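Local atomic coordinates of 373aa long hypothetical citrate synthase (Sulfolobus tokodaii, PDB entry 1VGP), a protein that is a probable member of the citrate synthase family, largely helical and assembled from two chains. Residues A264-E276 against V309-G321. Residues are numbered along the deposited sequence; the frame is centred on the assembly and turned at random.
Sequences ARILKQYAKLLAE and VDFFSSIVFYSLG
Lys268 lays its aliphatic chain across one face of the Phe312 ring. CB stands 3.7 Å from the ring centroid and 17° off the normal, a CH-pi contact displaced toward the rim. CG continues over the face and CD passes beyond the rim on the CZ side, each 3.5 Å from CZ of Phe312, before CE draws off to 4.2 Å from that atom. With CG anti to the backbone N (chi1 175°) the chain sets off over the ring, and its extended later torsions carry NZ past it to a salt bridge with Glu293 on helix 281-300. CD1 of Phe311 takes the opposite face, holding the ring between Phe311 and Lys268; as a knob, Phe312 enters the hole formed by Ala264, Leu267, Lys268 and Ala271. The two helices, 262-278 and 309-319, run nearly parallel, with local axes inclined by 26° and 8.3 Å apart at closest, and pack knobs-into-holes inside the largely helical citrate synthase fold. Leu267 is the answering knob, set among Val309, Phe312, Ser313 and Val316. Its CD2 lies against Ser313 and CG2 of Val309, whereas CG and CD1 face CG2 of Val316; Thr173 of helix 164-175 also touches this leucine. CA of Ala271 lies 3.7 Å from CG2 of Val316, and its methyl group is shared between that valine and the Phe312 ring; the CA atoms come nearest at Ala264 and Val309, 4.1 Å. One turn on, Leu274 crosses Val316 at about a right angle, CD1 lying 4.1 Å from CG1, and the same methyl meets CD2 of Leu320. CB of Leu274 rests on CB of Ser319, whose hydroxyl donates to the carbonyl O of Ile315 in its own helix.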
loop_
_atom_site.group_PDB
_atom_site.type_symbol
_atom_site.label_atom_id
_atom_site.label_comp_id
_atom_site.label_asym_id
_atom_site.label_seq_id
_atom_site.Cartn_x
_atom_site.Cartn_y
_atom_site.Cartn_z
ATOM N N ALA A 264 -12.073 24.757 -7.420
ATOM C CA ALA A 264 -11.925 25.295 -8.767
ATOM C C ALA A 264 -12.191 26.796 -8.791
ATOM O O ALA A 264 -11.468 27.557 -9.445
ATOM C CB ALA A 264 -12.876 24.586 -9.721
ATOM N N ARG A 265 -13.227 27.227 -8.082
ATOM C CA ARG A 265 -13.553 28.644 -8.056
ATOM C C ARG A 265 -12.372 29.436 -7.494
ATOM O O ARG A 265 -11.988 30.466 -8.040
ATOM C CB ARG A 265 -14.810 28.891 -7.216
ATOM C CG ARG A 265 -15.510 30.193 -7.559
ATOM C CD ARG A 265 -16.718 30.459 -6.672
ATOM N NE ARG A 265 -17.889 29.653 -7.034
ATOM C CZ ARG A 265 -18.484 29.645 -8.231
ATOM N NH1 ARG A 265 -17.973 30.326 -9.261
ATOM N NH2 ARG A 265 -19.613 28.955 -8.391
ATOM N N ILE A 266 -11.787 28.936 -6.410
ATOM C CA ILE A 266 -10.662 29.603 -5.777
ATOM C C ILE A 266 -9.426 29.571 -6.673
ATOM O O ILE A 266 -8.727 30.572 -6.804
ATOM C CB ILE A 266 -10.314 28.943 -4.429
ATOM C CG1 ILE A 266 -11.489 29.089 -3.461
ATOM C CG2 ILE A 266 -9.065 29.581 -3.851
ATOM C CD1 ILE A 266 -11.293 28.359 -2.147
ATOM N N LEU A 267 -9.166 28.423 -7.290
ATOM C CA LEU A 267 -7.959 28.243 -8.080
ATOM C C LEU A 267 -8.009 29.022 -9.397
ATOM O O LEU A 267 -6.967 29.398 -9.948
ATOM C CB LEU A 267 -7.728 26.756 -8.368
ATOM C CG LEU A 267 -6.320 26.372 -8.832
ATOM C CD1 LEU A 267 -5.285 26.885 -7.846
ATOM C CD2 LEU A 267 -6.212 24.878 -8.962
ATOM N N LYS A 268 -9.217 29.267 -9.898
ATOM C CA LYS A 268 -9.380 29.967 -11.170
ATOM C C LYS A 268 -8.700 31.329 -11.169
ATOM O O LYS A 268 -8.175 31.770 -12.191
ATOM C CB LYS A 268 -10.861 30.150 -11.496
ATOM C CG LYS A 268 -11.103 30.976 -12.744
ATOM C CD LYS A 268 -12.578 31.051 -13.096
ATOM C CE LYS A 268 -12.802 31.961 -14.287
ATOM N NZ LYS A 268 -14.246 32.088 -14.589
ATOM N N GLN A 269 -8.717 32.002 -10.026
ATOM C CA GLN A 269 -8.168 33.349 -9.968
ATOM C C GLN A 269 -6.668 33.304 -10.222
ATOM O O GLN A 269 -6.114 34.207 -10.848
ATOM C CB GLN A 269 -8.468 33.991 -8.607
ATOM C CG GLN A 269 -7.715 33.342 -7.437
ATOM C CD GLN A 269 -8.004 33.993 -6.084
ATOM O OE1 GLN A 269 -7.505 35.093 -5.778
ATOM N NE2 GLN A 269 -8.808 33.311 -5.266
ATOM N N TYR A 270 -6.015 32.243 -9.751
ATOM C CA TYR A 270 -4.556 32.114 -9.895
ATOM C C TYR A 270 -4.154 31.568 -11.262
ATOM O O TYR A 270 -3.104 31.923 -11.794
ATOM C CB TYR A 270 -3.981 31.213 -8.794
ATOM C CG TYR A 270 -4.158 31.775 -7.396
ATOM C CD1 TYR A 270 -5.175 31.305 -6.557
ATOM C CD2 TYR A 270 -3.361 32.825 -6.937
ATOM C CE1 TYR A 270 -5.395 31.869 -5.312
ATOM C CE2 TYR A 270 -3.581 33.395 -5.682
ATOM C CZ TYR A 270 -4.595 32.920 -4.882
ATOM O OH TYR A 270 -4.830 33.497 -3.657
ATOM N N ALA A 271 -4.992 30.704 -11.823
ATOM C CA ALA A 271 -4.788 30.243 -13.187
ATOM C C ALA A 271 -4.765 31.477 -14.087
ATOM O O ALA A 271 -3.834 31.703 -14.852
ATOM C CB ALA A 271 -5.919 29.315 -13.592
ATOM N N LYS A 272 -5.806 32.283 -13.955
ATOM C CA LYS A 272 -5.941 33.515 -14.702
ATOM C C LYS A 272 -4.773 34.482 -14.466
ATOM O O LYS A 272 -4.202 35.001 -15.427
ATOM C CB LYS A 272 -7.260 34.161 -14.325
ATOM C CG LYS A 272 -7.649 35.352 -15.156
ATOM C CD LYS A 272 -8.946 35.937 -14.622
ATOM C CE LYS A 272 -9.631 36.807 -15.645
ATOM N NZ LYS A 272 -9.703 38.224 -15.205
ATOM N N LEU A 273 -4.409 34.729 -13.207
ATOM C CA LEU A 273 -3.334 35.682 -12.912
ATOM C C LEU A 273 -2.003 35.222 -13.492
ATOM O O LEU A 273 -1.322 35.985 -14.173
ATOM C CB LEU A 273 -3.168 35.885 -11.404
ATOM C CG LEU A 273 -2.835 37.317 -10.934
ATOM C CD1 LEU A 273 -2.287 37.257 -9.517
ATOM C CD2 LEU A 273 -1.837 37.984 -11.862
ATOM N N LEU A 274 -1.635 33.977 -13.215
ATOM C CA LEU A 274 -0.382 33.419 -13.704
ATOM C C LEU A 274 -0.326 33.483 -15.229
ATOM O O LEU A 274 0.663 33.944 -15.811
ATOM C CB LEU A 274 -0.243 31.964 -13.253
ATOM C CG LEU A 274 0.054 31.738 -11.767
ATOM C CD1 LEU A 274 -0.031 30.250 -11.422
ATOM C CD2 LEU A 274 1.433 32.274 -11.456
ATOM N N ALA A 275 -1.401 33.027 -15.864
ATOM C CA ALA A 275 -1.475 32.987 -17.313
ATOM C C ALA A 275 -1.232 34.363 -17.899
ATOM O O ALA A 275 -0.394 34.526 -18.784
ATOM C CB ALA A 275 -2.831 32.474 -17.758
ATOM N N GLU A 276 -1.964 35.359 -17.415
ATOM C CA GLU A 276 -1.889 36.664 -18.033
ATOM C C GLU A 276 -0.588 37.385 -17.680
ATOM O O GLU A 276 -0.206 38.363 -18.320
ATOM C CB GLU A 276 -3.123 37.512 -17.668
ATOM C CG GLU A 276 -3.360 37.747 -16.196
ATOM C CD GLU A 276 -4.780 38.234 -15.906
ATOM O OE1 GLU A 276 -5.058 38.596 -14.745
ATOM O OE2 GLU A 276 -5.619 38.251 -16.836
ATOM N N VAL A 309 -11.661 21.085 -9.711
ATOM C CA VAL A 309 -10.330 21.604 -9.439
ATOM C C VAL A 309 -9.321 21.262 -10.537
ATOM O O VAL A 309 -8.478 22.088 -10.872
ATOM C CB VAL A 309 -9.803 21.094 -8.082
ATOM C CG1 VAL A 309 -9.560 19.603 -8.143
ATOM C CG2 VAL A 309 -8.531 21.833 -7.714
ATOM N N ASP A 310 -9.410 20.056 -11.093
ATOM C CA ASP A 310 -8.481 19.617 -12.140
ATOM C C ASP A 310 -8.508 20.532 -13.356
ATOM O O ASP A 310 -7.515 20.665 -14.070
ATOM C CB ASP A 310 -8.805 18.191 -12.604
ATOM C CG ASP A 310 -8.688 17.165 -11.481
ATOM O OD1 ASP A 310 -9.416 16.147 -11.542
ATOM O OD2 ASP A 310 -7.882 17.378 -10.544
ATOM N N PHE A 311 -9.651 21.162 -13.592
ATOM C CA PHE A 311 -9.830 22.021 -14.754
ATOM C C PHE A 311 -8.856 23.193 -14.765
ATOM O O PHE A 311 -8.383 23.601 -15.817
ATOM C CB PHE A 311 -11.263 22.543 -14.794
ATOM C CG PHE A 311 -11.601 23.287 -16.047
ATOM C CD1 PHE A 311 -11.475 24.670 -16.103
ATOM C CD2 PHE A 311 -12.047 22.607 -17.177
ATOM C CE1 PHE A 311 -11.795 25.376 -17.264
ATOM C CE2 PHE A 311 -12.368 23.305 -18.349
ATOM C CZ PHE A 311 -12.241 24.695 -18.389
ATOM N N PHE A 312 -8.555 23.740 -13.596
ATOM C CA PHE A 312 -7.606 24.832 -13.531
ATOM C C PHE A 312 -6.261 24.396 -12.967
ATOM O O PHE A 312 -5.232 25.001 -13.277
ATOM C CB PHE A 312 -8.167 25.981 -12.695
ATOM C CG PHE A 312 -9.353 26.659 -13.319
ATOM C CD1 PHE A 312 -10.619 26.539 -12.743
ATOM C CD2 PHE A 312 -9.209 27.435 -14.464
ATOM C CE1 PHE A 312 -11.719 27.182 -13.296
ATOM C CE2 PHE A 312 -10.297 28.080 -15.025
ATOM C CZ PHE A 312 -11.558 27.956 -14.439
ATOM N N SER A 313 -6.254 23.354 -12.145
ATOM C CA SER A 313 -5.020 22.958 -11.472
ATOM C C SER A 313 -3.925 22.574 -12.476
ATOM O O SER A 313 -2.732 22.728 -12.197
ATOM C CB SER A 313 -5.287 21.799 -10.495
ATOM O OG SER A 313 -5.318 20.550 -11.154
ATOM N N SER A 314 -4.328 22.098 -13.650
ATOM C CA SER A 314 -3.355 21.673 -14.651
ATOM C C SER A 314 -2.764 22.840 -15.445
ATOM O O SER A 314 -1.644 22.753 -15.950
ATOM C CB SER A 314 -3.991 20.661 -15.608
ATOM O OG SER A 314 -5.269 21.089 -16.034
ATOM N N ILE A 315 -3.509 23.933 -15.564
ATOM C CA ILE A 315 -2.920 25.152 -16.101
ATOM C C ILE A 315 -1.903 25.688 -15.099
ATOM O O ILE A 315 -0.783 26.046 -15.467
ATOM C CB ILE A 315 -3.990 26.234 -16.370
ATOM C CG1 ILE A 315 -4.784 25.875 -17.627
ATOM C CG2 ILE A 315 -3.328 27.592 -16.586
ATOM C CD1 ILE A 315 -5.938 26.812 -17.916
ATOM N N VAL A 316 -2.305 25.735 -13.831
ATOM C CA VAL A 316 -1.465 26.286 -12.780
ATOM C C VAL A 316 -0.150 25.517 -12.628
ATOM O O VAL A 316 0.933 26.101 -12.719
ATOM C CB VAL A 316 -2.210 26.279 -11.427
ATOM C CG1 VAL A 316 -1.229 26.525 -10.274
ATOM C CG2 VAL A 316 -3.311 27.338 -11.447
ATOM N N PHE A 317 -0.250 24.210 -12.401
ATOM C CA PHE A 317 0.926 23.361 -12.294
ATOM C C PHE A 317 1.866 23.610 -13.479
ATOM O O PHE A 317 3.093 23.634 -13.337
ATOM C CB PHE A 317 0.510 21.886 -12.250
ATOM C CG PHE A 317 -0.060 21.444 -10.921
ATOM C CD1 PHE A 317 0.360 22.025 -9.728
ATOM C CD2 PHE A 317 -1.013 20.430 -10.865
ATOM C CE1 PHE A 317 -0.157 21.607 -8.492
ATOM C CE2 PHE A 317 -1.535 20.006 -9.640
ATOM C CZ PHE A 317 -1.109 20.595 -8.452
ATOM N N TYR A 318 1.276 23.793 -14.654
ATOM C CA TYR A 318 2.026 24.049 -15.872
ATOM C C TYR A 318 2.732 25.399 -15.751
ATOM O O TYR A 318 3.953 25.472 -15.852
ATOM C CB TYR A 318 1.062 24.039 -17.058
ATOM C CG TYR A 318 1.707 23.943 -18.425
ATOM C CD1 TYR A 318 1.533 24.964 -19.363
ATOM C CD2 TYR A 318 2.456 22.821 -18.802
ATOM C CE1 TYR A 318 2.076 24.876 -20.638
ATOM C CE2 TYR A 318 3.007 22.720 -20.078
ATOM C CZ TYR A 318 2.811 23.751 -20.992
ATOM O OH TYR A 318 3.336 23.687 -22.265
ATOM N N SER A 319 1.968 26.459 -15.506
ATOM C CA SER A 319 2.555 27.782 -15.337
ATOM C C SER A 319 3.651 27.807 -14.292
ATOM O O SER A 319 4.547 28.646 -14.356
ATOM C CB SER A 319 1.492 28.797 -14.943
ATOM O OG SER A 319 0.301 28.561 -15.655
ATOM N N LEU A 320 3.576 26.911 -13.317
ATOM C CA LEU A 320 4.492 26.966 -12.187
ATOM C C LEU A 320 5.776 26.181 -12.474
ATOM O O LEU A 320 6.667 26.095 -11.627
ATOM C CB LEU A 320 3.801 26.421 -10.930
ATOM C CG LEU A 320 2.797 27.377 -10.287
ATOM C CD1 LEU A 320 2.161 26.737 -9.068
ATOM C CD2 LEU A 320 3.506 28.658 -9.886
ATOM N N GLY A 321 5.867 25.613 -13.672
ATOM C CA GLY A 321 7.120 25.027 -14.105
ATOM C C GLY A 321 7.208 23.520 -13.952
ATOM O O GLY A 321 8.289 22.944 -14.083
#